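Local coordinates for salicylaldehyde dehydrogenase NahF (PDB 4JZ6), which probably oxidises salicylaldehyde to salicylate with NAD(+), a step in the breakdown of naphthalene, at residues 79-84 with 179-184; 172-177 with 472-477. All coordinates share one frame; numbering follows the deposited sequence.

Contact 1: 79-84 with 179-184; sequences SERRRL and PLVCGN
R81 lays its CD against the end of helix 170-181 and turns its guanidinium to the V181 carbonyl. The chain runs extended from CA to CD and then turns at the CG-CD bond (chi3 -79°), which swings the guanidinium round beside V181. NH1 lies 2.9 Å from V181 O, but the hydrogen bond is weak: the angle at the hydrogen is 127°, and the oxygen sits obliquely to the guanidinium. Behind it, CD packs against the same V181 O at 3.5 Å and against L180 O at 3.7 Å. The stronger polar partner of R81 is V76 O, just ahead of its own helix 78-94, which accepts from NH2, while W73 of helix 56-73 packs on the chain. What R81 meets is a Schellman motif closing the helix of a beta-alpha-beta crossover, between parallel strands 159-162 and 186-189 of the NAD-binding domain. G183 takes positive phi (87°) and its N returns to L180 O at 2.8 Å; N184 N returns to P179 O at 2.8 Å. N184 ND2 adds a second donor to P179 O at 3.2 Å, in the carbonyl plane on a lone pair, and V156 N and G157 N hold N184 OD1. The carbonyl end of this helix would tend to favour a positive group beside V181. Replacing R81 by an alanine would probably cost V76 O the NH2 donor and V181 O its weak NH1 bond, and open a gap beside L180 O.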
loop_
_atom_site.group_PDB
_atom_site.type_symbol
_atom_site.label_atom_id
_atom_site.label_comp_id
_atom_site.label_asym_id
_atom_site.label_seq_id
_atom_site.Cartn_x
_atom_site.Cartn_y
_atom_site.Cartn_z
ATOM N N SER A 79 -11.674 -1.072 -25.451
ATOM C CA SER A 79 -12.344 -0.147 -26.357
ATOM C C SER A 79 -13.647 0.366 -25.755
ATOM O O SER A 79 -13.920 1.565 -25.762
ATOM C CB SER A 79 -12.602 -0.809 -27.705
ATOM O OG SER A 79 -11.414 -0.849 -28.477
ATOM N N GLU A 80 -14.440 -0.552 -25.219
ATOM C CA GLU A 80 -15.720 -0.202 -24.625
ATOM C C GLU A 80 -15.557 0.619 -23.347
ATOM O O GLU A 80 -16.309 1.564 -23.113
ATOM C CB GLU A 80 -16.546 -1.466 -24.369
ATOM C CG GLU A 80 -17.930 -1.216 -23.803
ATOM C CD GLU A 80 -18.844 -0.486 -24.765
ATOM O OE1 GLU A 80 -18.442 -0.236 -25.926
ATOM O OE2 GLU A 80 -19.980 -0.150 -24.362
ATOM N N ARG A 81 -14.572 0.263 -22.525
ATOM C CA ARG A 81 -14.291 1.020 -21.308
ATOM C C ARG A 81 -13.923 2.467 -21.634
ATOM O O ARG A 81 -14.439 3.405 -21.024
ATOM C CB ARG A 81 -13.194 0.345 -20.478
ATOM C CG ARG A 81 -13.743 -0.558 -19.372
ATOM C CD ARG A 81 -12.655 -1.252 -18.570
ATOM N NE ARG A 81 -12.109 -2.412 -19.269
ATOM C CZ ARG A 81 -10.846 -2.521 -19.677
ATOM N NH1 ARG A 81 -9.979 -1.540 -19.451
ATOM N NH2 ARG A 81 -10.444 -3.621 -20.307
ATOM N N ARG A 82 -13.042 2.642 -22.611
ATOM C CA ARG A 82 -12.636 3.972 -23.033
ATOM C C ARG A 82 -13.829 4.782 -23.555
ATOM O O ARG A 82 -13.995 5.954 -23.203
ATOM C CB ARG A 82 -11.536 3.884 -24.093
ATOM C CG ARG A 82 -11.140 5.219 -24.708
ATOM C CD ARG A 82 -9.988 5.044 -25.679
ATOM N NE ARG A 82 -8.752 4.709 -24.978
ATOM C CZ ARG A 82 -7.726 4.057 -25.520
ATOM N NH1 ARG A 82 -7.771 3.648 -26.780
ATOM N NH2 ARG A 82 -6.648 3.813 -24.792
ATOM N N ARG A 83 -14.657 4.151 -24.384
ATOM C CA ARG A 83 -15.808 4.828 -24.977
ATOM C C ARG A 83 -16.749 5.323 -23.883
ATOM O O ARG A 83 -17.186 6.476 -23.887
ATOM C CB ARG A 83 -16.564 3.878 -25.906
ATOM C CG ARG A 83 -17.329 4.580 -27.013
ATOM C CD ARG A 83 -18.585 3.817 -27.410
ATOM N NE ARG A 83 -19.664 4.035 -26.448
ATOM C CZ ARG A 83 -20.338 3.060 -25.848
ATOM N NH1 ARG A 83 -20.052 1.799 -26.124
ATOM N NH2 ARG A 83 -21.304 3.344 -24.981
ATOM N N LEU A 84 -17.042 4.433 -22.941
ATOM C CA LEU A 84 -17.943 4.723 -21.836
ATOM C C LEU A 84 -17.439 5.863 -20.960
ATOM O O LEU A 84 -18.188 6.786 -20.644
ATOM C CB LEU A 84 -18.167 3.460 -21.002
ATOM C CG LEU A 84 -19.082 2.422 -21.657
ATOM C CD1 LEU A 84 -18.910 1.055 -21.022
ATOM C CD2 LEU A 84 -20.516 2.887 -21.546
ATOM N N PRO A 179 -11.021 3.361 -10.799
ATOM C CA PRO A 179 -11.389 1.957 -10.572
ATOM C C PRO A 179 -12.210 1.365 -11.723
ATOM O O PRO A 179 -12.093 0.173 -12.007
ATOM C CB PRO A 179 -12.227 2.022 -9.293
ATOM C CG PRO A 179 -11.705 3.231 -8.570
ATOM C CD PRO A 179 -11.431 4.222 -9.670
ATOM N N LEU A 180 -13.016 2.185 -12.388
ATOM C CA LEU A 180 -13.777 1.704 -13.543
ATOM C C LEU A 180 -12.883 1.249 -14.703
ATOM O O LEU A 180 -13.006 0.117 -15.175
ATOM C CB LEU A 180 -14.795 2.743 -14.020
ATOM C CG LEU A 180 -15.986 2.989 -13.087
ATOM C CD1 LEU A 180 -17.173 3.567 -13.848
ATOM C CD2 LEU A 180 -16.370 1.714 -12.361
ATOM N N VAL A 181 -11.984 2.117 -15.155
ATOM C CA VAL A 181 -11.122 1.773 -16.281
ATOM C C VAL A 181 -10.220 0.569 -15.974
ATOM O O VAL A 181 -9.752 -0.116 -16.884
ATOM C CB VAL A 181 -10.277 2.974 -16.756
ATOM C CG1 VAL A 181 -9.213 3.336 -15.724
ATOM C CG2 VAL A 181 -9.659 2.683 -18.116
ATOM N N CYS A 182 -9.996 0.298 -14.692
ATOM C CA CYS A 182 -9.207 -0.864 -14.293
ATOM C C CYS A 182 -10.068 -2.126 -14.197
ATOM O O CYS A 182 -9.598 -3.198 -13.808
ATOM C CB CYS A 182 -8.456 -0.585 -12.992
ATOM S SG CYS A 182 -7.073 0.579 -13.210
ATOM N N GLY A 183 -11.335 -1.986 -14.571
ATOM C CA GLY A 183 -12.234 -3.120 -14.680
ATOM C C GLY A 183 -12.926 -3.454 -13.378
ATOM O O GLY A 183 -13.521 -4.522 -13.238
ATOM N N ASN A 184 -12.849 -2.542 -12.415
ATOM C CA ASN A 184 -13.490 -2.767 -11.125
ATOM C C ASN A 184 -14.868 -2.133 -11.057
ATOM O O ASN A 184 -15.207 -1.276 -11.879
ATOM C CB ASN A 184 -12.614 -2.239 -9.998
ATOM C CG ASN A 184 -11.211 -2.786 -10.065
ATOM O OD1 ASN A 184 -10.970 -3.932 -9.700
ATOM N ND2 ASN A 184 -10.279 -1.977 -10.549
#

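Contact 2: 172-177 with 472-477. With EDO (1,2-ethanediol), chain K.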
loop_
_atom_site.group_PDB
_atom_site.type_symbol
_atom_site.label_atom_id
_atom_site.label_comp_id
_atom_site.label_asym_id
_atom_site.label_seq_id
_atom_site.Cartn_x
_atom_site.Cartn_y
_atom_site.Cartn_z
ATOM N N ALA A 172 -14.765 12.756 -6.185
ATOM C CA ALA A 172 -15.632 11.644 -6.528
ATOM C C ALA A 172 -15.170 11.038 -7.846
ATOM O O ALA A 172 -14.996 9.823 -7.952
ATOM C CB ALA A 172 -17.093 12.106 -6.630
ATOM N N ALA A 173 -14.970 11.899 -8.842
ATOM C CA ALA A 173 -14.598 11.472 -10.190
ATOM C C ALA A 173 -13.383 10.558 -10.184
ATOM O O ALA A 173 -13.408 9.476 -10.771
ATOM C CB ALA A 173 -14.340 12.678 -11.067
ATOM N N ARG A 174 -12.331 10.999 -9.504
ATOM C CA ARG A 174 -11.104 10.229 -9.374
ATOM C C ARG A 174 -11.385 8.853 -8.749
ATOM O O ARG A 174 -10.815 7.846 -9.172
ATOM C CB ARG A 174 -10.059 11.028 -8.571
ATOM C CG ARG A 174 -9.807 10.523 -7.152
ATOM C CD ARG A 174 -9.810 11.610 -6.092
ATOM N NE ARG A 174 -8.526 12.284 -5.930
ATOM C CZ ARG A 174 -7.993 12.609 -4.753
ATOM N NH1 ARG A 174 -8.616 12.308 -3.617
ATOM N NH2 ARG A 174 -6.830 13.238 -4.707
ATOM N N ALA A 175 -12.295 8.809 -7.774
ATOM C CA ALA A 175 -12.572 7.581 -7.033
ATOM C C ALA A 175 -13.544 6.663 -7.777
ATOM O O ALA A 175 -13.922 5.600 -7.278
ATOM C CB ALA A 175 -13.103 7.910 -5.649
ATOM N N ILE A 176 -13.946 7.077 -8.974
ATOM C CA ILE A 176 -14.830 6.271 -9.804
ATOM C C ILE A 176 -14.145 5.941 -11.121
ATOM O O ILE A 176 -13.989 4.771 -11.472
ATOM C CB ILE A 176 -16.147 7.014 -10.100
ATOM C CG1 ILE A 176 -16.881 7.319 -8.793
ATOM C CG2 ILE A 176 -17.023 6.209 -11.048
ATOM C CD1 ILE A 176 -18.108 8.175 -8.961
ATOM N N ALA A 177 -13.729 6.985 -11.832
ATOM C CA ALA A 177 -13.129 6.843 -13.157
ATOM C C ALA A 177 -12.022 5.810 -13.175
ATOM O O ALA A 177 -12.013 4.909 -14.016
ATOM C CB ALA A 177 -12.593 8.180 -13.649
ATOM N N GLY A 472 -0.355 5.704 -1.007
ATOM C CA GLY A 472 -1.098 5.395 -2.213
ATOM C C GLY A 472 -1.194 6.631 -3.078
ATOM O O GLY A 472 -0.674 7.687 -2.713
ATOM N N ARG A 473 -1.868 6.521 -4.217
ATOM C CA ARG A 473 -1.857 7.625 -5.166
ATOM C C ARG A 473 -3.011 7.601 -6.179
ATOM O O ARG A 473 -3.293 6.571 -6.794
ATOM C CB ARG A 473 -0.507 7.647 -5.896
ATOM C CG ARG A 473 0.091 9.033 -6.061
ATOM C CD ARG A 473 1.375 9.207 -5.253
ATOM N NE ARG A 473 1.131 9.278 -3.816
ATOM C CZ ARG A 473 2.037 9.647 -2.912
ATOM N NH1 ARG A 473 1.717 9.671 -1.626
ATOM N NH2 ARG A 473 3.258 9.999 -3.287
ATOM N N PHE A 474 -3.680 8.742 -6.339
ATOM C CA PHE A 474 -4.604 8.935 -7.454
ATOM C C PHE A 474 -3.857 9.633 -8.594
ATOM O O PHE A 474 -2.756 10.154 -8.386
ATOM C CB PHE A 474 -5.814 9.780 -7.038
ATOM C CG PHE A 474 -6.904 9.005 -6.353
ATOM C CD1 PHE A 474 -7.645 8.059 -7.044
ATOM C CD2 PHE A 474 -7.215 9.251 -5.021
ATOM C CE1 PHE A 474 -8.669 7.356 -6.414
ATOM C CE2 PHE A 474 -8.228 8.551 -4.388
ATOM C CZ PHE A 474 -8.957 7.600 -5.087
ATOM N N ASP A 475 -4.451 9.627 -9.789
ATOM C CA ASP A 475 -3.887 10.284 -10.983
ATOM C C ASP A 475 -2.548 9.708 -11.455
ATOM O O ASP A 475 -1.915 8.916 -10.752
ATOM C CB ASP A 475 -3.768 11.795 -10.779
ATOM C CG ASP A 475 -5.092 12.437 -10.479
ATOM O OD1 ASP A 475 -6.076 12.095 -11.168
ATOM O OD2 ASP A 475 -5.153 13.273 -9.550
ATOM N N GLY A 476 -2.126 10.108 -12.653
ATOM C CA GLY A 476 -0.877 9.626 -13.221
ATOM C C GLY A 476 -0.892 8.135 -13.507
ATOM O O GLY A 476 -1.926 7.480 -13.386
ATOM N N ARG A 477 0.250 7.585 -13.889
ATOM C CA ARG A 477 0.324 6.155 -14.127
ATOM C C ARG A 477 0.254 5.384 -12.807
ATOM O O ARG A 477 -0.159 4.224 -12.778
ATOM C CB ARG A 477 1.598 5.797 -14.883
ATOM C CG ARG A 477 1.713 6.394 -16.277
ATOM C CD ARG A 477 3.075 6.032 -16.875
ATOM N NE ARG A 477 3.256 6.485 -18.254
ATOM C CZ ARG A 477 4.420 6.443 -18.898
ATOM N NH1 ARG A 477 5.501 5.978 -18.278
ATOM N NH2 ARG A 477 4.511 6.871 -20.152
HETATM C C1 EDO K . 3.033 6.008 -2.822
HETATM O O1 EDO K . 2.645 5.621 -1.493
HETATM C C2 EDO K . 2.466 5.026 -3.845
HETATM O O2 EDO K . 3.111 5.184 -5.118
HETATM O O HOH W 1 -6.965 14.312 -7.442
#
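D475 OD2 is held by a water 3.0 Å away and by N457 ND2; the same water accepts from R174 NH2 at 2.9 Å and so links the loop to helix 170-181. The contact belongs to the NAD-binding domain of the aldehyde dehydrogenase fold, where loop 472-477 leaves the antiparallel edge strand 470-471 and passes the first crossover helix. The other carboxylate oxygen, OD1, is bonded to Y178 OH of that helix.

R174 and F474 carry most of the buried surface, and both side chains also touch E267, the predicted active-site residue. The arginine chain crosses the phenyl ring, CG over the centre of one face, a CH-pi contact modelled too tightly to trust in detail. Bends at chi2 and chi3 carry the guanidinium outward past the CD2 side of the ring, one of its faces toward CD2, the planes 20° apart, with NH1 3.6 Å from F474 CD2. F474 CG stands anti to its carbonyl carbon (chi1 -83°), which aims the ring at the helix. There A175 CB touches CZ at 4.2 Å.

One residue back, R473 NE donates to G472 O at 2.6 Å from above the carbonyl plane. G472 N gives a hydrogen bond to O1 of a 1,2-ethanediol probably carried over from crystallisation, at 3.0 Å, and the diol's C1 lies over the centre of the R473 guanidinium face, 3.8 Å from CZ.

In the fold
Helix 170-181 takes part in both contacts, whose centres lie 13 Å apart: contact 2 uses its middle turns, contact 1 its closing turn. They meet where P179 CD packs on R174 O at 3.7 Å. F483 also joins them, since P179 and C182 touch it from contact 1 and F474 from contact 2. Contact 2 is the one beside the chemistry. The side chain of F474 comes within about 3 Å of that of E267, the predicted active-site residue, and that of R174 within about 4 Å of a bound salicylaldehyde. Contact 1 lies away from these sites, its centre 22 Å from the centre of the chain against 9 Å for contact 2. It joins the same helix to helix 78-94.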